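Local coordinates for thermospermine synthase (Medicago truncatula, PDB 6BQ4), which probably catalyses transfer of an aminopropyl group from decarboxylated S-adenosylmethionine to spermidine, giving thermospermine and methylthioadenosine, at residues 52-57 and 132-137; 106-111 and 176-181; 162-167 and 192-197. All coordinates share one frame; numbering follows the deposited sequence.

Contact 1: 52-57 and 132-137; sequences GASQYQ and DIDEEV. With ADN (adenosine), chain C.
Beside the ribose end of the adenosine site, Ser54 and Gln57 meet Asp134. Asp134 OD2 takes two bonds. Ser54 OG donates to Asp134 OD2 at 2.6 Å, on the syn side and 30° out of the carboxylate plane. Gln57 NE2 donates to the anti lone pair of Asp134 OD2 at 2.9 Å. That bond is nearly straight, amide and carboxylate almost coplanar. Gln57 NE2 also makes a weak bond to adenosine O2', so Asp134 acts as a second-shell residue that sets the amide beside the ribose. The other oxygen, Asp134 OD1, caps the helix beginning at Glu135 through weak bonds from Glu136 N and Val137 N. Ser54 OG accepts from Tyr56 N and Gln57 N, an ST turn and ST motif. The fold here is Rossmann-like, with an acidic residue at the C-terminal edge of the sheet, as in AdoMet-dependent methyltransferases. That residue, Asp132, grips both ribose hydroxyls, with OD1 2.5 Å from adenosine O2' and OD2 2.7 Å from adenosine O3'. With an alanine in place of Asp134, Ser54 OG and the Gln57 amide would probably lose their shared acceptor and the helix start its cap, and the amide could turn from the ribose. Ile133 is wedged between two rings. Its CG2 packs on adenosine C4 and C5. Its CG1 is anti to the backbone N (chi1 -162°), which carries CD1 to 3.5 Å from Tyr56 OH.

Contact 2: 106-111 and 176-181; sequences FIMGGG and DVIVGD. With ADN (adenosine), chain C.
Asp181 meets the glycine turn after strand 104-107 with its side chain. Asp181 CB lies 3.6 Å from Met108 O and beside Ile107 CG2, the two side chains pointing the same way. CG is anti to the backbone N (chi1 -164°), which carries the carboxylate over to Gly110. At the tip, Asp181 OD2 comes to 3.3 Å from Gly110 CA. The carboxylate is also held from outside: Tyr87 OH bonds to OD1 and Thr115 OG1 to OD2. Asp181 is the predicted proton acceptor of the active site. Its backbone O takes a bond from a water, which accepts weakly from Gly110 N. The two strands are parallel neighbours at the middle of the Rossmann-like sheet. Their backbone ladder runs from Phe106 N to Val177 O, on through Val179 N to Phe106 O and Met108 N to Val179 O, and ends with Asp181 N to Met108 O at 2.8 Å. Glycine is required at Gly109, where a side chain would strike Asp181 O. Gly109 CA lies 3.5 Å from adenosine N3. On the sheet face of Phe106, Met108 and Ile178, the Met108 chain bends at its last torsion (chi3 -63°) and lays CE 3.7 Å from Gly180 CA. Helix 197-204 covers this face through Phe199 and Leu204. Ile107 and Val179 point to the other face, where both touch Thr115 of helix 114-119.

Contact 3: 162-167 and 192-197; sequences NDAKAE and YKLYTK. With ADN (adenosine), chain C.
Asp163 OD1 is gripped by two donors. Adenosine N6 donates to Asp163 OD1 at 2.8 Å in a nearly straight bond. Lys165 N donates to Asp163 OD1 at 3.1 Å, from above the carboxylate plane, 68° out of it. The second bond makes Asp163 the N-cap of helix 164-170, which follows strand 157-161 in the Rossmann-like domain. One aspartate therefore starts the helix and reads the amino group of the base. The next residue reads the neighbouring ring nitrogen: Ala164 N donates to adenosine N1 at 3.0 Å. This donor and acceptor pair fits adenine. Segment 192-197 covers a face of the base near its amino group. Lys193 reaches across with NZ 3.4 Å from Asp163 OD2, a salt bridge at a fairly long distance. Its charge would probably steady the carboxylate, whose other oxygen faces the ligand. Leu194 divides its two methyls between base and helix. CG is anti to the carbonyl carbon (chi1 -62°), and from there CD1 lies over the adenine face near N6 and also meets Ala164 CB. Ile133 CG2 lies on the opposite face of the base. Leu194 CD2 packs on Lys165 CB at 3.5 Å. Leu182 and Phe199 also touch the Leu194 side chain. The side chains of Lys165 and Lys193 cross at about a right angle, with Lys165 NZ and Lys193 NZ 5.6 Å apart. Where the two lysine side chains cross, Lys165 CE rests 3.9 Å from Lys193 CB.

All three contacts border one adenosine. Contact 1 holds the ribose hydroxyls, contact 2 brings Gly109 beside adenosine N3 and carries the predicted catalytic aspartate, and contact 3 reads the amino edge of the base. Contacts 1 and 2 have centres about 17 Å apart, yet Asp132 OD2 lies 2.7 Å from Gly111 N, a probable hydrogen bond. Contacts 1 and 3 are equally far apart by centres. They meet where Asp132 O is 3.3 Å from Asn162 N, also a probable hydrogen bond. Contacts 2 and 3 lie closer, about 11 Å between centres, and pack Met108 CB against Ala164 CB at 3.8 Å.

Contact 1: 52-57 and 132-137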
loop_
_atom_site.group_PDB
_atom_site.type_symbol
_atom_site.label_atom_id
_atom_site.label_comp_id
_atom_site.label_asym_id
_atom_site.label_seq_id
_atom_site.Cartn_x
_atom_site.Cartn_y
_atom_site.Cartn_z
ATOM N N GLY A 52 18.444 16.612 -3.369
ATOM C CA GLY A 52 19.523 17.426 -2.877
ATOM C C GLY A 52 19.949 16.855 -1.548
ATOM O O GLY A 52 19.341 15.904 -1.044
ATOM N N ALA A 53 21.004 17.424 -0.977
ATOM C CA ALA A 53 21.432 16.987 0.357
ATOM C C ALA A 53 22.340 18.011 0.949
ATOM O O ALA A 53 22.890 18.856 0.227
ATOM C CB ALA A 53 22.131 15.621 0.276
ATOM N N SER A 54 22.531 17.897 2.260
ATOM C CA SER A 54 23.417 18.784 3.031
ATOM C C SER A 54 23.997 17.995 4.189
ATOM O O SER A 54 23.556 16.865 4.442
ATOM C CB SER A 54 22.630 19.971 3.615
ATOM O OG SER A 54 21.840 19.579 4.754
ATOM N N GLN A 55 24.887 18.614 4.963
ATOM C CA GLN A 55 25.341 17.986 6.214
ATOM C C GLN A 55 24.205 17.706 7.201
ATOM O O GLN A 55 24.348 16.864 8.056
ATOM C CB GLN A 55 26.462 18.784 6.894
ATOM C CG GLN A 55 26.107 20.197 7.330
ATOM C CD GLN A 55 27.311 20.961 7.858
ATOM O OE1 GLN A 55 27.953 21.708 7.117
ATOM N NE2 GLN A 55 27.640 20.756 9.122
ATOM N N TYR A 56 23.069 18.379 7.057
ATOM C CA TYR A 56 21.991 18.298 8.033
ATOM C C TYR A 56 20.844 17.384 7.623
ATOM O O TYR A 56 20.202 16.825 8.500
ATOM C CB TYR A 56 21.450 19.689 8.358
ATOM C CG TYR A 56 22.492 20.661 8.881
ATOM C CD1 TYR A 56 23.021 20.534 10.184
ATOM C CD2 TYR A 56 22.959 21.698 8.081
ATOM C CE1 TYR A 56 23.968 21.431 10.668
ATOM C CE2 TYR A 56 23.916 22.596 8.550
ATOM C CZ TYR A 56 24.416 22.460 9.840
ATOM O OH TYR A 56 25.354 23.365 10.263
ATOM N N GLN A 57 20.566 17.237 6.325
ATOM C CA GLN A 57 19.358 16.520 5.920
ATOM C C GLN A 57 19.330 16.155 4.426
ATOM O O GLN A 57 20.040 16.708 3.610
ATOM C CB GLN A 57 18.068 17.312 6.368
ATOM C CG GLN A 57 18.006 18.787 5.924
ATOM C CD GLN A 57 17.416 19.760 6.958
ATOM O OE1 GLN A 57 16.461 19.427 7.678
ATOM N NE2 GLN A 57 17.980 21.007 7.010
ATOM N N ASP A 132 18.821 30.764 8.491
ATOM C CA ASP A 132 18.694 29.285 8.386
ATOM C C ASP A 132 20.078 28.670 8.427
ATOM O O ASP A 132 20.980 29.132 7.733
ATOM C CB ASP A 132 17.996 28.878 7.080
ATOM C CG ASP A 132 17.353 27.491 7.170
ATOM O OD1 ASP A 132 18.109 26.497 7.297
ATOM O OD2 ASP A 132 16.101 27.406 7.144
ATOM N N ILE A 133 20.222 27.620 9.205
ATOM C CA ILE A 133 21.492 26.955 9.400
ATOM C C ILE A 133 21.986 26.149 8.181
ATOM O O ILE A 133 23.180 25.789 8.091
ATOM C CB ILE A 133 21.406 26.040 10.635
ATOM C CG1 ILE A 133 22.798 25.674 11.136
ATOM C CG2 ILE A 133 20.562 24.799 10.372
ATOM C CD1 ILE A 133 22.766 24.696 12.293
ATOM N N ASP A 134 21.082 25.854 7.240
ATOM C CA ASP A 134 21.406 24.995 6.105
ATOM C C ASP A 134 21.359 25.695 4.754
ATOM O O ASP A 134 20.294 25.841 4.125
ATOM C CB ASP A 134 20.434 23.812 6.148
ATOM C CG ASP A 134 20.813 22.678 5.192
ATOM O OD1 ASP A 134 21.632 22.924 4.249
ATOM O OD2 ASP A 134 20.288 21.564 5.390
ATOM N N GLU A 135 22.525 26.085 4.253
ATOM C CA GLU A 135 22.587 26.790 2.968
ATOM C C GLU A 135 22.013 26.013 1.790
ATOM O O GLU A 135 21.435 26.592 0.838
ATOM C CB GLU A 135 24.034 27.219 2.660
ATOM C CG GLU A 135 24.092 28.277 1.604
ATOM C CD GLU A 135 25.504 28.810 1.368
ATOM O OE1 GLU A 135 26.504 28.071 1.682
ATOM O OE2 GLU A 135 25.614 29.964 0.882
ATOM N N GLU A 136 22.197 24.710 1.826
ATOM C CA GLU A 136 21.656 23.833 0.805
ATOM C C GLU A 136 20.147 23.828 0.741
ATOM O O GLU A 136 19.572 23.717 -0.358
ATOM C CB GLU A 136 22.136 22.400 1.004
ATOM C CG GLU A 136 23.644 22.200 0.851
ATOM C CD GLU A 136 24.193 22.625 -0.522
ATOM O OE1 GLU A 136 23.397 22.823 -1.479
ATOM O OE2 GLU A 136 25.411 22.743 -0.644
ATOM N N VAL A 137 19.492 23.923 1.891
ATOM C CA VAL A 137 18.036 24.026 1.856
ATOM C C VAL A 137 17.617 25.315 1.186
ATOM O O VAL A 137 16.707 25.319 0.314
ATOM C CB VAL A 137 17.393 23.859 3.241
ATOM C CG1 VAL A 137 15.911 24.226 3.216
ATOM C CG2 VAL A 137 17.565 22.413 3.733
HETATM O "O5'" ADN C . 13.545 22.687 9.950
HETATM C "C5'" ADN C . 13.026 23.863 9.395
HETATM C "C4'" ADN C . 14.180 24.759 9.031
HETATM O "O4'" ADN C . 14.914 25.112 10.173
HETATM C "C3'" ADN C . 15.147 24.049 8.132
HETATM O "O3'" ADN C . 15.252 24.842 6.977
HETATM C "C2'" ADN C . 16.418 24.014 8.935
HETATM O "O2'" ADN C . 17.530 24.194 8.119
HETATM C "C1'" ADN C . 16.264 25.177 9.859
HETATM N N9 ADN C . 17.013 25.061 11.108
HETATM C C8 ADN C . 17.207 24.000 11.859
HETATM N N7 ADN C . 17.939 24.282 12.933
HETATM C C5 ADN C . 18.200 25.568 12.876
HETATM C C6 ADN C . 18.933 26.541 13.666
HETATM N N6 ADN C . 19.521 26.172 14.794
HETATM N N1 ADN C . 18.989 27.798 13.239
HETATM C C2 ADN C . 18.406 28.185 12.127
HETATM N N3 ADN C . 17.721 27.361 11.358
HETATM C C4 ADN C . 17.595 26.075 11.671
HETATM O O HOH W 1 25.439 26.416 9.553
#

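Contact 2: 106-111 and 176-181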
loop_
_atom_site.group_PDB
_atom_site.type_symbol
_atom_site.label_atom_id
_atom_site.label_comp_id
_atom_site.label_asym_id
_atom_site.label_seq_id
_atom_site.Cartn_x
_atom_site.Cartn_y
_atom_site.Cartn_z
ATOM N N PHE A 106 12.942 39.145 12.099
ATOM C CA PHE A 106 13.946 38.131 12.018
ATOM C C PHE A 106 13.263 36.760 11.999
ATOM O O PHE A 106 12.437 36.462 12.905
ATOM C CB PHE A 106 14.837 38.244 13.254
ATOM C CG PHE A 106 16.028 37.316 13.253
ATOM C CD1 PHE A 106 15.928 36.007 13.726
ATOM C CD2 PHE A 106 17.286 37.777 12.870
ATOM C CE1 PHE A 106 17.035 35.176 13.775
ATOM C CE2 PHE A 106 18.416 36.956 12.927
ATOM C CZ PHE A 106 18.300 35.658 13.391
ATOM N N ILE A 107 13.649 35.925 11.032
ATOM C CA ILE A 107 13.115 34.560 10.902
ATOM C C ILE A 107 14.169 33.608 11.396
ATOM O O ILE A 107 15.240 33.538 10.823
ATOM C CB ILE A 107 12.768 34.147 9.462
ATOM C CG1 ILE A 107 11.867 35.157 8.806
ATOM C CG2 ILE A 107 12.030 32.800 9.473
ATOM C CD1 ILE A 107 11.639 34.876 7.334
ATOM N N MET A 108 13.835 32.811 12.404
ATOM C CA MET A 108 14.648 31.649 12.758
ATOM C C MET A 108 14.234 30.446 11.876
ATOM O O MET A 108 13.131 29.841 12.036
ATOM C CB MET A 108 14.477 31.277 14.239
ATOM C CG MET A 108 14.652 32.433 15.218
ATOM S SD MET A 108 14.659 31.855 16.931
ATOM C CE MET A 108 13.056 31.161 17.142
ATOM N N GLY A 109 15.121 30.073 10.944
ATOM C CA GLY A 109 14.868 28.975 10.056
ATOM C C GLY A 109 14.307 29.610 8.789
ATOM O O GLY A 109 14.803 30.662 8.305
ATOM N N GLY A 110 13.284 28.974 8.236
ATOM C CA GLY A 110 12.591 29.576 7.101
ATOM C C GLY A 110 13.267 29.481 5.760
ATOM O O GLY A 110 12.897 30.222 4.846
ATOM N N GLY A 111 14.224 28.554 5.613
ATOM C CA GLY A 111 14.926 28.340 4.329
ATOM C C GLY A 111 14.027 28.033 3.137
ATOM O O GLY A 111 14.366 28.306 1.977
ATOM N N ASP A 176 11.118 44.176 15.737
ATOM C CA ASP A 176 9.705 44.311 16.090
ATOM C C ASP A 176 9.027 42.966 16.205
ATOM O O ASP A 176 8.173 42.810 17.085
ATOM C CB ASP A 176 8.954 45.159 15.040
ATOM C CG ASP A 176 9.425 46.602 15.008
ATOM O OD1 ASP A 176 9.615 47.210 16.108
ATOM O OD2 ASP A 176 9.612 47.109 13.906
ATOM N N VAL A 177 9.366 42.028 15.291
ATOM C CA VAL A 177 8.792 40.681 15.289
ATOM C C VAL A 177 9.884 39.685 15.066
ATOM O O VAL A 177 10.720 39.835 14.185
ATOM C CB VAL A 177 7.655 40.481 14.253
ATOM C CG1 VAL A 177 7.108 39.056 14.292
ATOM C CG2 VAL A 177 6.518 41.462 14.518
ATOM N N ILE A 178 9.901 38.664 15.892
ATOM C CA ILE A 178 10.747 37.492 15.646
ATOM C C ILE A 178 9.872 36.271 15.410
ATOM O O ILE A 178 8.915 36.045 16.153
ATOM C CB ILE A 178 11.760 37.262 16.791
ATOM C CG1 ILE A 178 12.663 38.472 16.850
ATOM C CG2 ILE A 178 12.525 35.956 16.542
ATOM C CD1 ILE A 178 13.641 38.460 18.017
ATOM N N VAL A 179 10.208 35.511 14.356
ATOM C CA VAL A 179 9.401 34.380 13.883
ATOM C C VAL A 179 10.197 33.081 13.966
ATOM O O VAL A 179 11.279 32.956 13.357
ATOM C CB VAL A 179 8.920 34.603 12.404
ATOM C CG1 VAL A 179 8.092 33.412 11.914
ATOM C CG2 VAL A 179 8.152 35.910 12.273
ATOM N N GLY A 180 9.708 32.137 14.763
ATOM C CA GLY A 180 10.214 30.759 14.781
ATOM C C GLY A 180 9.594 29.837 13.710
ATOM O O GLY A 180 8.422 29.438 13.828
ATOM N N ASP A 181 10.387 29.497 12.680
ATOM C CA ASP A 181 9.982 28.588 11.595
ATOM C C ASP A 181 10.914 27.381 11.613
ATOM O O ASP A 181 11.437 26.955 10.608
ATOM C CB ASP A 181 10.010 29.354 10.280
ATOM C CG ASP A 181 9.259 28.686 9.154
ATOM O OD1 ASP A 181 8.488 27.715 9.423
ATOM O OD2 ASP A 181 9.412 29.174 7.982
HETATM O "O5'" ADN C . 13.545 22.687 9.950
HETATM C "C5'" ADN C . 13.026 23.863 9.395
HETATM C "C4'" ADN C . 14.180 24.759 9.031
HETATM O "O4'" ADN C . 14.914 25.112 10.173
HETATM C "C3'" ADN C . 15.147 24.049 8.132
HETATM O "O3'" ADN C . 15.252 24.842 6.977
HETATM C "C2'" ADN C . 16.418 24.014 8.935
HETATM O "O2'" ADN C . 17.530 24.194 8.119
HETATM C "C1'" ADN C . 16.264 25.177 9.859
HETATM N N9 ADN C . 17.013 25.061 11.108
HETATM C C8 ADN C . 17.207 24.000 11.859
HETATM N N7 ADN C . 17.939 24.282 12.933
HETATM C C5 ADN C . 18.200 25.568 12.876
HETATM C C6 ADN C . 18.933 26.541 13.666
HETATM N N6 ADN C . 19.521 26.172 14.794
HETATM N N1 ADN C . 18.989 27.798 13.239
HETATM C C2 ADN C . 18.406 28.185 12.127
HETATM N N3 ADN C . 17.721 27.361 11.358
HETATM C C4 ADN C . 17.595 26.075 11.671
HETATM O O HOH W 2 11.284 26.642 7.940
#

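Contact 3: 162-167 and 192-197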
loop_
_atom_site.group_PDB
_atom_site.type_symbol
_atom_site.label_atom_id
_atom_site.label_comp_id
_atom_site.label_asym_id
_atom_site.label_seq_id
_atom_site.Cartn_x
_atom_site.Cartn_y
_atom_site.Cartn_z
ATOM N N ASN A 162 23.402 30.568 9.418
ATOM C CA ASN A 162 23.961 30.374 10.743
ATOM C C ASN A 162 22.886 29.766 11.628
ATOM O O ASN A 162 21.686 29.819 11.305
ATOM C CB ASN A 162 24.467 31.719 11.307
ATOM C CG ASN A 162 25.322 31.566 12.571
ATOM O OD1 ASN A 162 25.730 30.480 12.945
ATOM N ND2 ASN A 162 25.531 32.669 13.251
ATOM N N ASP A 163 23.316 29.101 12.682
ATOM C CA ASP A 163 22.434 28.752 13.767
ATOM C C ASP A 163 21.809 30.071 14.307
ATOM O O ASP A 163 22.526 31.038 14.608
ATOM C CB ASP A 163 23.220 28.019 14.843
ATOM C CG ASP A 163 22.494 27.936 16.158
ATOM O OD1 ASP A 163 21.252 27.951 16.174
ATOM O OD2 ASP A 163 23.165 27.860 17.191
ATOM N N ALA A 164 20.472 30.102 14.422
ATOM C CA ALA A 164 19.765 31.351 14.807
ATOM C C ALA A 164 20.086 31.756 16.229
ATOM O O ALA A 164 20.018 32.940 16.548
ATOM C CB ALA A 164 18.268 31.233 14.637
ATOM N N LYS A 165 20.411 30.790 17.089
ATOM C CA LYS A 165 20.748 31.091 18.491
ATOM C C LYS A 165 22.051 31.904 18.518
ATOM O O LYS A 165 22.119 32.963 19.122
ATOM C CB LYS A 165 20.886 29.810 19.348
ATOM C CG LYS A 165 21.486 30.056 20.763
ATOM C CD LYS A 165 20.735 29.339 21.903
ATOM C CE LYS A 165 21.519 28.214 22.575
ATOM N NZ LYS A 165 22.718 28.694 23.311
ATOM N N ALA A 166 23.047 31.392 17.812
ATOM C CA ALA A 166 24.361 32.059 17.688
ATOM C C ALA A 166 24.219 33.421 17.024
ATOM O O ALA A 166 24.798 34.367 17.474
ATOM C CB ALA A 166 25.305 31.176 16.901
ATOM N N GLU A 167 23.435 33.504 15.943
ATOM C CA GLU A 167 23.230 34.748 15.235
ATOM C C GLU A 167 22.589 35.827 16.119
ATOM O O GLU A 167 23.070 36.973 16.157
ATOM C CB GLU A 167 22.373 34.520 13.983
ATOM C CG GLU A 167 22.169 35.758 13.155
ATOM C CD GLU A 167 23.473 36.282 12.519
ATOM O OE1 GLU A 167 24.478 35.563 12.529
ATOM O OE2 GLU A 167 23.448 37.356 11.921
ATOM N N TYR A 192 16.096 21.922 19.471
ATOM C CA TYR A 192 15.662 21.945 20.863
ATOM C C TYR A 192 16.012 23.254 21.608
ATOM O O TYR A 192 15.170 23.864 22.287
ATOM C CB TYR A 192 16.252 20.748 21.625
ATOM C CG TYR A 192 15.752 20.698 23.042
ATOM C CD1 TYR A 192 14.503 20.165 23.337
ATOM C CD2 TYR A 192 16.499 21.241 24.094
ATOM C CE1 TYR A 192 14.013 20.138 24.631
ATOM C CE2 TYR A 192 16.014 21.227 25.397
ATOM C CZ TYR A 192 14.775 20.663 25.665
ATOM O OH TYR A 192 14.273 20.637 26.954
ATOM N N LYS A 193 17.263 23.695 21.464
ATOM C CA LYS A 193 17.764 24.823 22.249
ATOM C C LYS A 193 16.971 26.109 21.945
ATOM O O LYS A 193 16.908 27.005 22.758
ATOM C CB LYS A 193 19.259 25.093 21.978
ATOM C CG LYS A 193 20.245 23.909 22.036
ATOM C CD LYS A 193 21.497 24.194 21.175
ATOM C CE LYS A 193 21.208 24.131 19.669
ATOM N NZ LYS A 193 21.750 25.308 18.936
ATOM N N LEU A 194 16.369 26.190 20.763
ATOM C CA LEU A 194 15.570 27.352 20.362
ATOM C C LEU A 194 14.103 27.366 20.895
ATOM O O LEU A 194 13.282 28.220 20.488
ATOM C CB LEU A 194 15.658 27.491 18.839
ATOM C CG LEU A 194 17.094 27.754 18.361
ATOM C CD1 LEU A 194 17.248 27.657 16.864
ATOM C CD2 LEU A 194 17.481 29.151 18.746
ATOM N N TYR A 195 13.802 26.465 21.827
ATOM C CA TYR A 195 12.522 26.439 22.534
ATOM C C TYR A 195 12.647 26.457 24.074
ATOM O O TYR A 195 11.640 26.306 24.770
ATOM C CB TYR A 195 11.723 25.215 22.113
ATOM C CG TYR A 195 11.309 25.188 20.655
ATOM C CD1 TYR A 195 12.163 24.642 19.685
ATOM C CD2 TYR A 195 10.059 25.636 20.251
ATOM C CE1 TYR A 195 11.802 24.568 18.363
ATOM C CE2 TYR A 195 9.691 25.598 18.909
ATOM C CZ TYR A 195 10.558 25.062 17.977
ATOM O OH TYR A 195 10.191 24.984 16.670
ATOM N N THR A 196 13.854 26.690 24.611
ATOM C CA THR A 196 14.067 26.655 26.080
ATOM C C THR A 196 13.746 28.001 26.723
ATOM O O THR A 196 13.790 29.061 26.077
ATOM C CB THR A 196 15.496 26.192 26.471
ATOM O OG1 THR A 196 16.442 27.086 25.910
ATOM C CG2 THR A 196 15.766 24.785 25.935
ATOM N N LYS A 197 13.381 27.941 27.993
ATOM C CA LYS A 197 13.132 29.147 28.792
ATOM C C LYS A 197 14.302 30.104 28.755
ATOM O O LYS A 197 14.113 31.301 28.590
ATOM C CB LYS A 197 12.828 28.767 30.234
ATOM C CG LYS A 197 12.586 29.932 31.188
ATOM C CD LYS A 197 12.393 29.381 32.599
ATOM C CE LYS A 197 11.797 30.410 33.541
ATOM N NZ LYS A 197 12.738 31.508 33.858
HETATM O "O5'" ADN C . 13.545 22.687 9.950
HETATM C "C5'" ADN C . 13.026 23.863 9.395
HETATM C "C4'" ADN C . 14.180 24.759 9.031
HETATM O "O4'" ADN C . 14.914 25.112 10.173
HETATM C "C3'" ADN C . 15.147 24.049 8.132
HETATM O "O3'" ADN C . 15.252 24.842 6.977
HETATM C "C2'" ADN C . 16.418 24.014 8.935
HETATM O "O2'" ADN C . 17.530 24.194 8.119
HETATM C "C1'" ADN C . 16.264 25.177 9.859
HETATM N N9 ADN C . 17.013 25.061 11.108
HETATM C C8 ADN C . 17.207 24.000 11.859
HETATM N N7 ADN C . 17.939 24.282 12.933
HETATM C C5 ADN C . 18.200 25.568 12.876
HETATM C C6 ADN C . 18.933 26.541 13.666
HETATM N N6 ADN C . 19.521 26.172 14.794
HETATM N N1 ADN C . 18.989 27.798 13.239
HETATM C C2 ADN C . 18.406 28.185 12.127
HETATM N N3 ADN C . 17.721 27.361 11.358
HETATM C C4 ADN C . 17.595 26.075 11.671
#